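Local structure of protein mini spindles (Drosophila melanogaster, 5VJC) at residues 8-14 against 84-90; 18-22 against 129-133; 176-180 against 214-218; 192-196 against 229-233; 108-112 against 151-156. The protein probably binds tubulin through TOG domains such as this HEAT-repeat one, promoting microtubule dynamics and mitotic spindle formation. All coordinates share one frame; numbering follows the deposited sequence.

In the fold
From the N terminus, residues 8-14 reach forward to helices 82-87 and 89-99 in contact 1, and helix 13-22 then runs on to meet the start of helix 131-142 in contact 2. These two loops cross and touch, together fastening the N-terminal residues onto the helical array. Contact 5 opens inside the loop of contact 2 and closes beyond it, so it crosses contact 2 as well while joining helices 105-124 and 150-166 nearer the middle. Past its closure come contacts 3 and 4, in series with the rest. They cross each other, pairing helix 169-178 with 209-217 and 185-202 with 224-241, and pack together toward the C-terminal end, their centres about 9 Å apart.

Contact 1: 8-14 against 84-90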
# COMPACT_ATOMS: atom_id res chain seq x y z
N LEU A 8 21.62 5.95 -9.36
CA LEU A 8 20.60 6.98 -9.38
C LEU A 8 21.28 8.33 -9.33
O LEU A 8 22.28 8.50 -8.63
CB LEU A 8 19.63 6.81 -8.21
CG LEU A 8 18.84 5.51 -8.18
CD1 LEU A 8 17.99 5.47 -6.93
CD2 LEU A 8 17.97 5.38 -9.42
N CYS A 9 20.73 9.30 -10.05
CA CYS A 9 21.35 10.61 -10.10
C CYS A 9 20.56 11.60 -9.23
O CYS A 9 19.34 11.73 -9.38
CB CYS A 9 21.45 11.08 -11.56
SG CYS A 9 22.06 12.78 -11.78
N ALA A 10 21.24 12.26 -8.30
CA ALA A 10 20.61 13.33 -7.54
C ALA A 10 20.39 14.50 -8.48
O ALA A 10 21.34 15.15 -8.92
CB ALA A 10 21.45 13.75 -6.34
N ASN A 11 19.13 14.74 -8.81
CA ASN A 11 18.77 15.86 -9.66
C ASN A 11 17.39 16.30 -9.25
O ASN A 11 16.82 15.74 -8.29
CB ASN A 11 18.83 15.46 -11.14
CG ASN A 11 17.94 14.28 -11.48
OD1 ASN A 11 16.83 14.16 -10.96
ND2 ASN A 11 18.43 13.39 -12.34
N SER A 12 16.84 17.29 -9.94
CA SER A 12 15.52 17.81 -9.59
C SER A 12 14.48 17.42 -10.63
O SER A 12 13.46 18.10 -10.78
CB SER A 12 15.58 19.34 -9.46
OG SER A 12 15.88 19.91 -10.72
N ALA A 13 14.74 16.34 -11.36
CA ALA A 13 13.84 15.93 -12.43
C ALA A 13 12.45 15.51 -11.92
O ALA A 13 11.48 15.49 -12.69
CB ALA A 13 14.47 14.80 -13.23
N LYS A 14 12.34 15.20 -10.64
CA LYS A 14 11.04 14.81 -10.10
C LYS A 14 10.02 15.94 -10.26
O LYS A 14 8.84 15.69 -10.50
CB LYS A 14 11.16 14.40 -8.61
CG LYS A 14 9.86 13.84 -8.03
CD LYS A 14 9.91 13.77 -6.49
CE LYS A 14 10.84 12.64 -6.01
NZ LYS A 14 10.84 12.65 -4.51
N ALA A 84 20.13 10.69 -3.59
CA ALA A 84 19.74 10.24 -4.92
C ALA A 84 18.46 9.39 -4.89
O ALA A 84 17.56 9.58 -5.70
CB ALA A 84 20.89 9.47 -5.57
N LEU A 85 18.37 8.46 -3.93
CA LEU A 85 17.15 7.67 -3.75
C LEU A 85 15.95 8.61 -3.64
O LEU A 85 15.00 8.47 -4.41
CB LEU A 85 17.24 6.75 -2.51
CG LEU A 85 16.11 5.72 -2.36
CD1 LEU A 85 14.85 6.33 -1.76
CD2 LEU A 85 15.81 5.13 -3.72
N VAL A 86 16.01 9.58 -2.73
CA VAL A 86 14.90 10.53 -2.57
C VAL A 86 14.56 11.31 -3.85
O VAL A 86 13.38 11.48 -4.19
CB VAL A 86 15.18 11.53 -1.42
CG1 VAL A 86 14.09 12.61 -1.36
CG2 VAL A 86 15.29 10.78 -0.09
N CYS A 87 15.59 11.78 -4.54
CA CYS A 87 15.42 12.43 -5.84
C CYS A 87 14.71 11.54 -6.88
O CYS A 87 14.05 12.05 -7.80
CB CYS A 87 16.79 12.88 -6.37
SG CYS A 87 17.52 14.23 -5.42
N ASN A 88 14.87 10.23 -6.75
CA ASN A 88 14.26 9.32 -7.71
C ASN A 88 13.18 8.42 -7.07
O ASN A 88 12.76 7.44 -7.66
CB ASN A 88 15.34 8.46 -8.37
CG ASN A 88 16.30 9.29 -9.22
OD1 ASN A 88 16.07 9.47 -10.40
ND2 ASN A 88 17.37 9.79 -8.61
N LEU A 89 12.72 8.80 -5.88
CA LEU A 89 11.80 7.95 -5.12
C LEU A 89 10.57 7.53 -5.92
O LEU A 89 10.15 6.36 -5.87
CB LEU A 89 11.33 8.67 -3.84
CG LEU A 89 10.33 7.90 -2.96
CD1 LEU A 89 10.92 6.56 -2.44
CD2 LEU A 89 9.83 8.80 -1.79
N ASP A 90 9.97 8.49 -6.62
CA ASP A 90 8.74 8.25 -7.36
C ASP A 90 8.94 7.17 -8.44
O ASP A 90 8.07 6.30 -8.64
CB ASP A 90 8.21 9.57 -7.97
CG ASP A 90 9.20 10.22 -8.96
OD1 ASP A 90 10.39 10.38 -8.62
OD2 ASP A 90 8.77 10.57 -10.09
O HOH W 1 18.55 8.97 -11.61
O HOH W 2 14.39 14.87 -8.31
O HOH W 3 15.11 12.03 -10.91
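Leu8 beds down on the last turn of helix 82-87, with its CB 4.0 Å from Ala84 CB and its CD1 3.9 Å from Leu85 CD2, the two leucines running side by side. This is the dry, close-packed end, and Val51 backs Leu8 there. Asn88 adds a polar grip. One N-H of its ND2 goes to Cys9 O (2.9 Å), standing 51° above that carbonyl plane, and the other goes to Ala84 O, which also takes the backbone N of Asn88. Both acceptors lie close to the amide plane, so the two bonds fix how the amide is turned, while OD1 accepts from water 1, which itself takes the N-H of Cys9.

The N-terminal chain lies along one end of the HEAT-repeat array of the TOG domain before it enters helix 13-22, with an Asx turn from Asn11 OD1 to Ala13 N leading into that helix. Between Asn11 and Cys87 the contact is wetter. Asn11 O lies 3.3 Å from Cys87 SG, but water 2 joins Asn11 O, Lys14 N and Cys87 O, and water 3 sits between the OD1 atoms of Asn11 and Asn88. Lys14 slides past Asp90 in the opposite direction, its CG 3.5 Å from Asp90 OD1, and the bend at chi3 (-73°) carries NZ to Val86 O at 2.8 Å. That ammonium group also pairs with Glu133, while Asp90 turns its charge to Arg17.

Contact 2: 18-22 against 129-133; sequences LLDEQ and LAENE
Asn132, in the first turn of helix 131-142, meets three side chains of helix 13-22, and this is one of the places where the N-terminal helix is joined to the HEAT-repeat array of the TOG domain, here at the surface. The polar part centres on one nitrogen. Asn132 ND2 donates one hydrogen to Glu21 OE1 and the other to Gln22 OE1, both at 2.7 Å, and both acceptors sit close to the plane of the asparagine amide. They are met differently. Glu21 is approached on the anti side of its carboxylate, from somewhat out of its plane, and that plane is only 26° from the amide's, whereas the Gln22 amide stands almost perpendicular to it, at 89°. The bend of Gln22 at chi2 (-39°) helps bring its OE1 round to the same nitrogen. Glu21 has a second partner, its OE2 accepting from the backbone N of Trp29.

The apolar part is small. Leu18 lays CD2 over the flat of the Asn132 amide, 3.6 Å from Asn132 CG, and the same methyl comes within 4.2 Å of Ala130 CB. With alanine in place of Asn132, Glu21 OE1 and Gln22 OE1 are likely to lose their shared donor, and a gap to open beneath the Leu18 methyl.

Water forms the third group: water 5 lies 2.6 Å from Glu21 OE1 and 3.0 Å from Asn132 O. Within 129-133, Glu133 OE1 accepts from the backbone N of Ala130, the residue just before the helix, at 2.9 Å.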
# COMPACT_ATOMS: atom_id res chain seq x y z
N LEU A 18 6.30 15.35 -11.76
CA LEU A 18 5.07 15.69 -11.05
C LEU A 18 4.23 16.65 -11.89
O LEU A 18 3.02 16.46 -12.04
CB LEU A 18 5.39 16.29 -9.68
CG LEU A 18 6.07 15.42 -8.62
CD1 LEU A 18 6.51 16.26 -7.43
CD2 LEU A 18 5.14 14.31 -8.16
N LEU A 19 4.87 17.67 -12.46
CA LEU A 19 4.16 18.61 -13.35
C LEU A 19 3.56 17.91 -14.58
O LEU A 19 2.39 18.14 -14.93
CB LEU A 19 5.09 19.74 -13.80
CG LEU A 19 5.41 20.72 -12.67
CD1 LEU A 19 6.49 21.69 -13.09
CD2 LEU A 19 4.14 21.46 -12.23
N ASP A 20 4.35 17.07 -15.23
CA ASP A 20 3.85 16.27 -16.36
C ASP A 20 2.56 15.55 -16.00
O ASP A 20 1.60 15.58 -16.77
CB ASP A 20 4.89 15.25 -16.83
CG ASP A 20 6.03 15.89 -17.60
OD1 ASP A 20 5.90 17.09 -17.95
OD2 ASP A 20 7.07 15.21 -17.81
N GLU A 21 2.51 14.92 -14.83
CA GLU A 21 1.31 14.17 -14.47
C GLU A 21 0.14 15.10 -14.19
O GLU A 21 -0.98 14.87 -14.67
CB GLU A 21 1.57 13.25 -13.26
CG GLU A 21 0.63 12.03 -13.20
CD GLU A 21 0.93 11.08 -12.03
OE1 GLU A 21 0.68 11.45 -10.88
OE2 GLU A 21 1.41 9.94 -12.27
N GLN A 22 0.38 16.15 -13.40
CA GLN A 22 -0.68 17.10 -13.05
C GLN A 22 -1.25 17.75 -14.31
O GLN A 22 -2.46 17.98 -14.42
CB GLN A 22 -0.17 18.18 -12.08
CG GLN A 22 0.18 17.66 -10.68
CD GLN A 22 -0.80 16.61 -10.21
OE1 GLN A 22 -0.52 15.41 -10.27
NE2 GLN A 22 -1.97 17.05 -9.74
N LEU A 129 5.90 12.40 1.68
CA LEU A 129 5.58 11.94 0.32
C LEU A 129 4.74 12.96 -0.44
O LEU A 129 3.78 13.54 0.10
CB LEU A 129 4.82 10.61 0.31
CG LEU A 129 5.37 9.25 0.72
CD1 LEU A 129 4.40 8.15 0.27
CD2 LEU A 129 6.76 8.99 0.17
N ALA A 130 5.10 13.18 -1.70
CA ALA A 130 4.23 13.91 -2.60
C ALA A 130 2.90 13.16 -2.71
O ALA A 130 2.87 11.93 -2.58
CB ALA A 130 4.88 14.06 -3.97
N GLU A 131 1.82 13.90 -2.94
CA GLU A 131 0.51 13.30 -3.22
C GLU A 131 0.62 12.20 -4.31
O GLU A 131 0.04 11.11 -4.19
CB GLU A 131 -0.49 14.38 -3.63
CG GLU A 131 -1.82 13.85 -4.07
CD GLU A 131 -2.50 13.08 -2.95
OE1 GLU A 131 -2.60 13.66 -1.84
OE2 GLU A 131 -2.91 11.91 -3.17
N ASN A 132 1.41 12.48 -5.34
CA ASN A 132 1.58 11.54 -6.45
C ASN A 132 2.33 10.28 -6.04
O ASN A 132 2.01 9.21 -6.52
CB ASN A 132 2.31 12.21 -7.60
CG ASN A 132 1.68 13.52 -8.00
OD1 ASN A 132 1.65 14.49 -7.21
ND2 ASN A 132 1.15 13.56 -9.21
N GLU A 133 3.32 10.42 -5.17
CA GLU A 133 4.07 9.25 -4.72
C GLU A 133 3.16 8.31 -3.92
O GLU A 133 3.08 7.11 -4.24
CB GLU A 133 5.29 9.67 -3.90
CG GLU A 133 6.38 10.28 -4.78
CD GLU A 133 7.46 11.01 -4.02
OE1 GLU A 133 7.18 11.55 -2.92
OE2 GLU A 133 8.60 11.05 -4.53
O HOH W 4 2.92 9.20 -9.81
O HOH W 5 0.29 9.63 -9.00

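Contact 3: 176-180 against 214-218; sequences VMEGL and EIARQ
Met177 and Leu180 both point their ends at the aliphatic stem of Glu214, but they arrive from different directions. The methionine comes in obliquely. Its chain bends at chi2 (-60°) and again at chi3 (-66°), which carries CE out against the Glu214 CB-CG bond, 3.6 Å from both Glu214 CB and Glu214 CG. Leu180 instead slides past Glu214 in the opposite direction, placing CD1 3.9 Å from Glu214 CG. That methylene is where both can reach it because CG stands anti to the glutamate's backbone N (chi1 -166°); the bend at chi2 then turns the carboxylate from the line of the stem.

Ile215 stands beside this trio and is touched more lightly: its CG1 is 4.4 Å from Met177 SD, and Leu180 CD1 keeps a similar distance from the same atom. At the far end Gln218 brings the NE2 end of its amide to Leu180, 4.0 Å from Leu180 CB. The contact is therefore almost wholly van der Waals, carried by methyl and methylene groups even where the residues are nominally polar.

Helix 185-202 lies behind one side, Leu192 touching Leu180 and Leu195 touching Met177. Helix 224-241 lies behind the other, where Cys233 and Ile234 support Ile215. Helix 169-178 thus meets helix 209-217, the next but one along the chain, and this side-by-side stacking of every second helix is what builds the alpha-solenoid of a HEAT-repeat TOG domain.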
# COMPACT_ATOMS: atom_id res chain seq x y z
N VAL A 176 -7.22 1.38 2.24
CA VAL A 176 -7.53 0.11 2.88
C VAL A 176 -9.01 -0.23 2.74
O VAL A 176 -9.35 -1.39 2.44
CB VAL A 176 -7.16 0.11 4.37
CG1 VAL A 176 -7.60 -1.24 5.01
CG2 VAL A 176 -5.65 0.28 4.50
N MET A 177 -9.86 0.78 2.95
CA MET A 177 -11.31 0.63 2.76
C MET A 177 -11.67 0.04 1.37
O MET A 177 -12.63 -0.73 1.24
CB MET A 177 -12.03 1.99 2.93
CG MET A 177 -12.24 2.43 4.39
SD MET A 177 -13.26 1.27 5.37
CE MET A 177 -14.84 1.41 4.54
N GLU A 178 -10.91 0.40 0.34
CA GLU A 178 -11.19 -0.09 -1.03
C GLU A 178 -11.03 -1.58 -1.10
O GLU A 178 -11.68 -2.24 -1.91
CB GLU A 178 -10.28 0.57 -2.06
CG GLU A 178 -10.60 2.02 -2.32
CD GLU A 178 -12.05 2.23 -2.71
OE1 GLU A 178 -12.53 1.55 -3.65
OE2 GLU A 178 -12.73 3.06 -2.05
N GLY A 179 -10.18 -2.11 -0.23
CA GLY A 179 -9.90 -3.53 -0.17
C GLY A 179 -11.10 -4.36 0.23
O GLY A 179 -11.13 -5.56 -0.03
N LEU A 180 -12.12 -3.75 0.84
CA LEU A 180 -13.32 -4.51 1.18
C LEU A 180 -14.10 -4.96 -0.07
O LEU A 180 -14.94 -5.84 0.02
CB LEU A 180 -14.26 -3.69 2.09
CG LEU A 180 -13.69 -3.13 3.39
CD1 LEU A 180 -14.80 -2.58 4.23
CD2 LEU A 180 -12.89 -4.18 4.16
N GLU A 214 -20.07 0.42 6.03
CA GLU A 214 -19.35 -0.41 5.08
C GLU A 214 -18.69 -1.62 5.75
O GLU A 214 -18.83 -2.74 5.28
CB GLU A 214 -18.30 0.45 4.37
CG GLU A 214 -17.70 -0.15 3.12
CD GLU A 214 -18.74 -0.47 2.07
OE1 GLU A 214 -19.76 0.25 2.02
OE2 GLU A 214 -18.54 -1.45 1.32
N ILE A 215 -18.00 -1.39 6.87
CA ILE A 215 -17.35 -2.48 7.60
C ILE A 215 -18.37 -3.50 8.09
O ILE A 215 -18.15 -4.72 8.01
CB ILE A 215 -16.54 -1.95 8.82
CG1 ILE A 215 -15.29 -1.19 8.35
CG2 ILE A 215 -16.15 -3.10 9.73
CD1 ILE A 215 -14.75 -0.17 9.39
N ALA A 216 -19.51 -3.00 8.58
CA ALA A 216 -20.53 -3.87 9.17
C ALA A 216 -21.17 -4.81 8.14
O ALA A 216 -21.50 -5.96 8.46
CB ALA A 216 -21.61 -3.02 9.87
N ARG A 217 -21.30 -4.34 6.90
CA ARG A 217 -21.80 -5.17 5.81
C ARG A 217 -21.03 -6.48 5.67
O ARG A 217 -21.60 -7.50 5.25
CB ARG A 217 -21.74 -4.40 4.49
CG ARG A 217 -22.80 -3.33 4.32
CD ARG A 217 -22.64 -2.61 2.99
NE ARG A 217 -23.66 -1.59 2.77
CZ ARG A 217 -24.87 -1.83 2.27
NH1 ARG A 217 -25.23 -3.07 1.93
NH2 ARG A 217 -25.74 -0.83 2.11
N GLN A 218 -19.75 -6.46 6.03
CA GLN A 218 -18.89 -7.63 5.87
C GLN A 218 -19.16 -8.72 6.91
O GLN A 218 -18.61 -9.83 6.83
CB GLN A 218 -17.42 -7.20 5.96
CG GLN A 218 -17.03 -6.16 4.93
CD GLN A 218 -17.07 -6.72 3.53
OE1 GLN A 218 -16.70 -7.87 3.30
NE2 GLN A 218 -17.55 -5.93 2.59

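Contact 4: 192-196 against 229-233; sequences LDELT and AALNC
Thr196 sets OG1 beside its own backbone N (chi1 -54°), facing helix 224-241, and Cys233 swings SG anti to its N (chi1 -170°), back toward helix 185-202. The two side chains close tightly, with Thr196 OG1 3.2 Å from Cys233 CB, and it is at these two residues that the backbones come nearest. Leu195 joins from the same helix as the threonine, its CB 4.1 Å from Cys233 SG.

The threonine hydroxyl is occupied by water 6, to which Thr196 OG1 gives its proton at 2.7 Å. The water spends both of its own protons, one on Asp193 OD1 at 2.8 Å and the other on Ala229 O at 2.9 Å, and so bridges the helices where no direct polar bond joins them. One turn earlier the seam is apolar. Leu192 CB presses on Ala229 CB at 3.6 Å, and the leucine's CD1 goes on to Ala230 CB at 4.0 Å.

Ile215 of helix 209-217 packs against both segments, touching Leu192, Leu195 and Cys233. The segments run nearly parallel, 12° apart with 8.6 Å between their axes, consistent with the side-by-side helix packing of a HEAT-repeat solenoid.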
# COMPACT_ATOMS: atom_id res chain seq x y z
N LEU A 192 -9.74 -5.78 6.59
CA LEU A 192 -10.53 -5.56 7.81
C LEU A 192 -9.66 -5.50 9.08
O LEU A 192 -9.83 -4.59 9.89
CB LEU A 192 -11.60 -6.65 7.95
CG LEU A 192 -12.80 -6.48 7.02
CD1 LEU A 192 -13.57 -7.82 6.85
CD2 LEU A 192 -13.71 -5.35 7.51
N ASP A 193 -8.74 -6.46 9.25
CA ASP A 193 -7.78 -6.43 10.36
C ASP A 193 -6.94 -5.14 10.36
O ASP A 193 -6.62 -4.59 11.42
CB ASP A 193 -6.84 -7.66 10.31
CG ASP A 193 -7.55 -8.98 10.65
OD1 ASP A 193 -8.71 -8.95 11.11
OD2 ASP A 193 -6.93 -10.05 10.46
N GLU A 194 -6.57 -4.65 9.19
CA GLU A 194 -5.80 -3.41 9.12
C GLU A 194 -6.67 -2.22 9.55
O GLU A 194 -6.20 -1.33 10.27
CB GLU A 194 -5.23 -3.20 7.71
CG GLU A 194 -4.07 -2.19 7.68
CD GLU A 194 -2.86 -2.64 8.51
OE1 GLU A 194 -2.77 -3.83 8.89
OE2 GLU A 194 -1.96 -1.81 8.74
N LEU A 195 -7.93 -2.21 9.14
CA LEU A 195 -8.83 -1.16 9.58
C LEU A 195 -8.91 -1.13 11.11
O LEU A 195 -8.90 -0.07 11.72
CB LEU A 195 -10.22 -1.32 8.96
CG LEU A 195 -10.27 -1.12 7.43
CD1 LEU A 195 -11.57 -1.66 6.81
CD2 LEU A 195 -10.05 0.36 7.04
N THR A 196 -8.96 -2.32 11.71
CA THR A 196 -9.01 -2.44 13.17
C THR A 196 -7.75 -1.83 13.79
O THR A 196 -7.83 -1.08 14.77
CB THR A 196 -9.16 -3.91 13.61
OG1 THR A 196 -10.30 -4.50 12.96
CG2 THR A 196 -9.32 -4.03 15.14
N ALA A 229 -13.32 -11.12 11.06
CA ALA A 229 -12.54 -9.87 10.98
C ALA A 229 -13.45 -8.64 11.07
O ALA A 229 -13.10 -7.66 11.71
CB ALA A 229 -11.72 -9.84 9.70
N ALA A 230 -14.61 -8.70 10.43
CA ALA A 230 -15.52 -7.56 10.45
C ALA A 230 -16.09 -7.36 11.86
O ALA A 230 -16.24 -6.22 12.33
CB ALA A 230 -16.63 -7.74 9.44
N LEU A 231 -16.39 -8.46 12.53
CA LEU A 231 -16.88 -8.43 13.91
C LEU A 231 -15.87 -7.79 14.85
O LEU A 231 -16.22 -6.90 15.62
CB LEU A 231 -17.21 -9.84 14.40
CG LEU A 231 -18.46 -10.49 13.80
CD1 LEU A 231 -18.55 -11.95 14.21
CD2 LEU A 231 -19.70 -9.70 14.21
N ASN A 232 -14.62 -8.25 14.79
CA ASN A 232 -13.56 -7.68 15.61
C ASN A 232 -13.42 -6.20 15.36
O ASN A 232 -13.13 -5.43 16.28
CB ASN A 232 -12.23 -8.37 15.36
CG ASN A 232 -12.17 -9.73 16.01
OD1 ASN A 232 -12.87 -9.98 16.99
ND2 ASN A 232 -11.33 -10.60 15.48
N CYS A 233 -13.66 -5.79 14.12
CA CYS A 233 -13.49 -4.40 13.77
C CYS A 233 -14.63 -3.55 14.34
O CYS A 233 -14.39 -2.45 14.85
CB CYS A 233 -13.39 -4.23 12.25
SG CYS A 233 -12.90 -2.56 11.81
O HOH W 6 -10.37 -7.17 12.48

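Contact 5: 108-112 against 151-156; sequences LIKGL and AVRNGV
Leu112 reaches across with both methyls onto the backbone of the facing helix. CD1 lies 3.6 Å from Val152 O and 3.8 Å from Val156 CG2, while CD2 settles 4.0 Å from Gly155 C. Gly155 makes this possible, since a beta carbon there would fall only about 3.0 Å from Leu112 CD1. Cutting Leu112 back to alanine is likely to leave a gap between Val152 and Val156 and to strip the cover from the bare Gly155 backbone.

A turn earlier, Val152 takes over. Its CG2, anti to the carbonyl carbon, is turned toward helix 105-124 and meets Leu108 CB at 4.0 Å, the two side chains crossing at a slant. On the more exposed side, Ile109 extends CD1 to Ala151 CB at 3.7 Å. The side-chain pairs are all apolar, and they run as a single strip along the two segments, Ile109 against Ala151 and Val152 at one end and Leu112 against Gly155 and Val156 at the other. The near-parallel course of the helices, with 9.1 Å between axes and a crossing angle of 20°, lets that strip continue over more than one turn.

Behind the first shell, Phe100 supports Leu108, and Ile145 in the loop before helix 150-166 touches Val156. Helix 131-142 comes between the two helices in the chain and packs against both, its Leu141 touching Leu112 and Val156.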
# COMPACT_ATOMS: atom_id res chain seq x y z
N LEU A 108 8.86 -10.30 -4.26
CA LEU A 108 8.02 -9.57 -3.33
C LEU A 108 8.70 -9.41 -1.97
O LEU A 108 8.75 -8.31 -1.42
CB LEU A 108 6.66 -10.26 -3.20
CG LEU A 108 5.83 -10.37 -4.48
CD1 LEU A 108 4.57 -11.22 -4.24
CD2 LEU A 108 5.43 -9.00 -4.98
N ILE A 109 9.28 -10.48 -1.43
CA ILE A 109 9.88 -10.41 -0.09
C ILE A 109 11.10 -9.50 -0.04
O ILE A 109 11.28 -8.71 0.89
CB ILE A 109 10.27 -11.82 0.43
CG1 ILE A 109 9.01 -12.61 0.84
CG2 ILE A 109 11.21 -11.70 1.64
CD1 ILE A 109 9.16 -14.14 0.79
N LYS A 110 11.97 -9.63 -1.03
CA LYS A 110 13.15 -8.79 -1.09
C LYS A 110 12.78 -7.32 -1.43
O LYS A 110 13.36 -6.41 -0.86
CB LYS A 110 14.15 -9.35 -2.10
CG LYS A 110 14.67 -10.75 -1.74
CD LYS A 110 15.30 -10.77 -0.34
CE LYS A 110 16.73 -10.26 -0.36
NZ LYS A 110 17.33 -10.28 1.01
N GLY A 111 11.82 -7.11 -2.33
CA GLY A 111 11.35 -5.74 -2.62
C GLY A 111 10.74 -5.08 -1.38
O GLY A 111 10.98 -3.90 -1.09
N LEU A 112 9.95 -5.85 -0.64
CA LEU A 112 9.37 -5.32 0.60
C LEU A 112 10.44 -5.02 1.65
O LEU A 112 10.36 -4.00 2.30
CB LEU A 112 8.31 -6.29 1.15
CG LEU A 112 7.04 -6.28 0.30
CD1 LEU A 112 6.16 -7.52 0.55
CD2 LEU A 112 6.25 -4.99 0.53
N ALA A 151 5.12 -14.27 4.57
CA ALA A 151 6.20 -13.29 4.59
C ALA A 151 5.86 -12.05 3.75
O ALA A 151 6.26 -10.94 4.08
CB ALA A 151 7.50 -13.89 4.12
N VAL A 152 5.10 -12.27 2.67
CA VAL A 152 4.61 -11.15 1.86
C VAL A 152 3.62 -10.29 2.65
O VAL A 152 3.77 -9.06 2.70
CB VAL A 152 3.94 -11.63 0.56
CG1 VAL A 152 3.37 -10.45 -0.21
CG2 VAL A 152 4.94 -12.39 -0.31
N ARG A 153 2.63 -10.92 3.27
CA ARG A 153 1.65 -10.19 4.07
C ARG A 153 2.33 -9.40 5.18
O ARG A 153 2.01 -8.22 5.41
CB ARG A 153 0.60 -11.14 4.66
CG ARG A 153 -0.19 -11.93 3.63
CD ARG A 153 -1.46 -12.52 4.26
NE ARG A 153 -1.13 -13.42 5.37
CZ ARG A 153 -0.87 -14.71 5.22
NH1 ARG A 153 -0.93 -15.27 4.02
NH2 ARG A 153 -0.57 -15.46 6.28
N ASN A 154 3.28 -10.03 5.88
CA ASN A 154 3.99 -9.30 6.94
C ASN A 154 4.79 -8.10 6.41
O ASN A 154 4.91 -7.07 7.07
CB ASN A 154 4.91 -10.24 7.72
CG ASN A 154 4.15 -11.07 8.75
OD1 ASN A 154 3.02 -10.72 9.12
ND2 ASN A 154 4.74 -12.17 9.21
N GLY A 155 5.36 -8.26 5.22
CA GLY A 155 6.21 -7.23 4.63
C GLY A 155 5.35 -6.05 4.23
O GLY A 155 5.69 -4.90 4.49
N VAL A 156 4.23 -6.34 3.57
CA VAL A 156 3.26 -5.32 3.18
C VAL A 156 2.79 -4.52 4.39
O VAL A 156 2.78 -3.29 4.37
CB VAL A 156 2.05 -5.96 2.48
CG1 VAL A 156 0.94 -4.94 2.24
CG2 VAL A 156 2.50 -6.64 1.17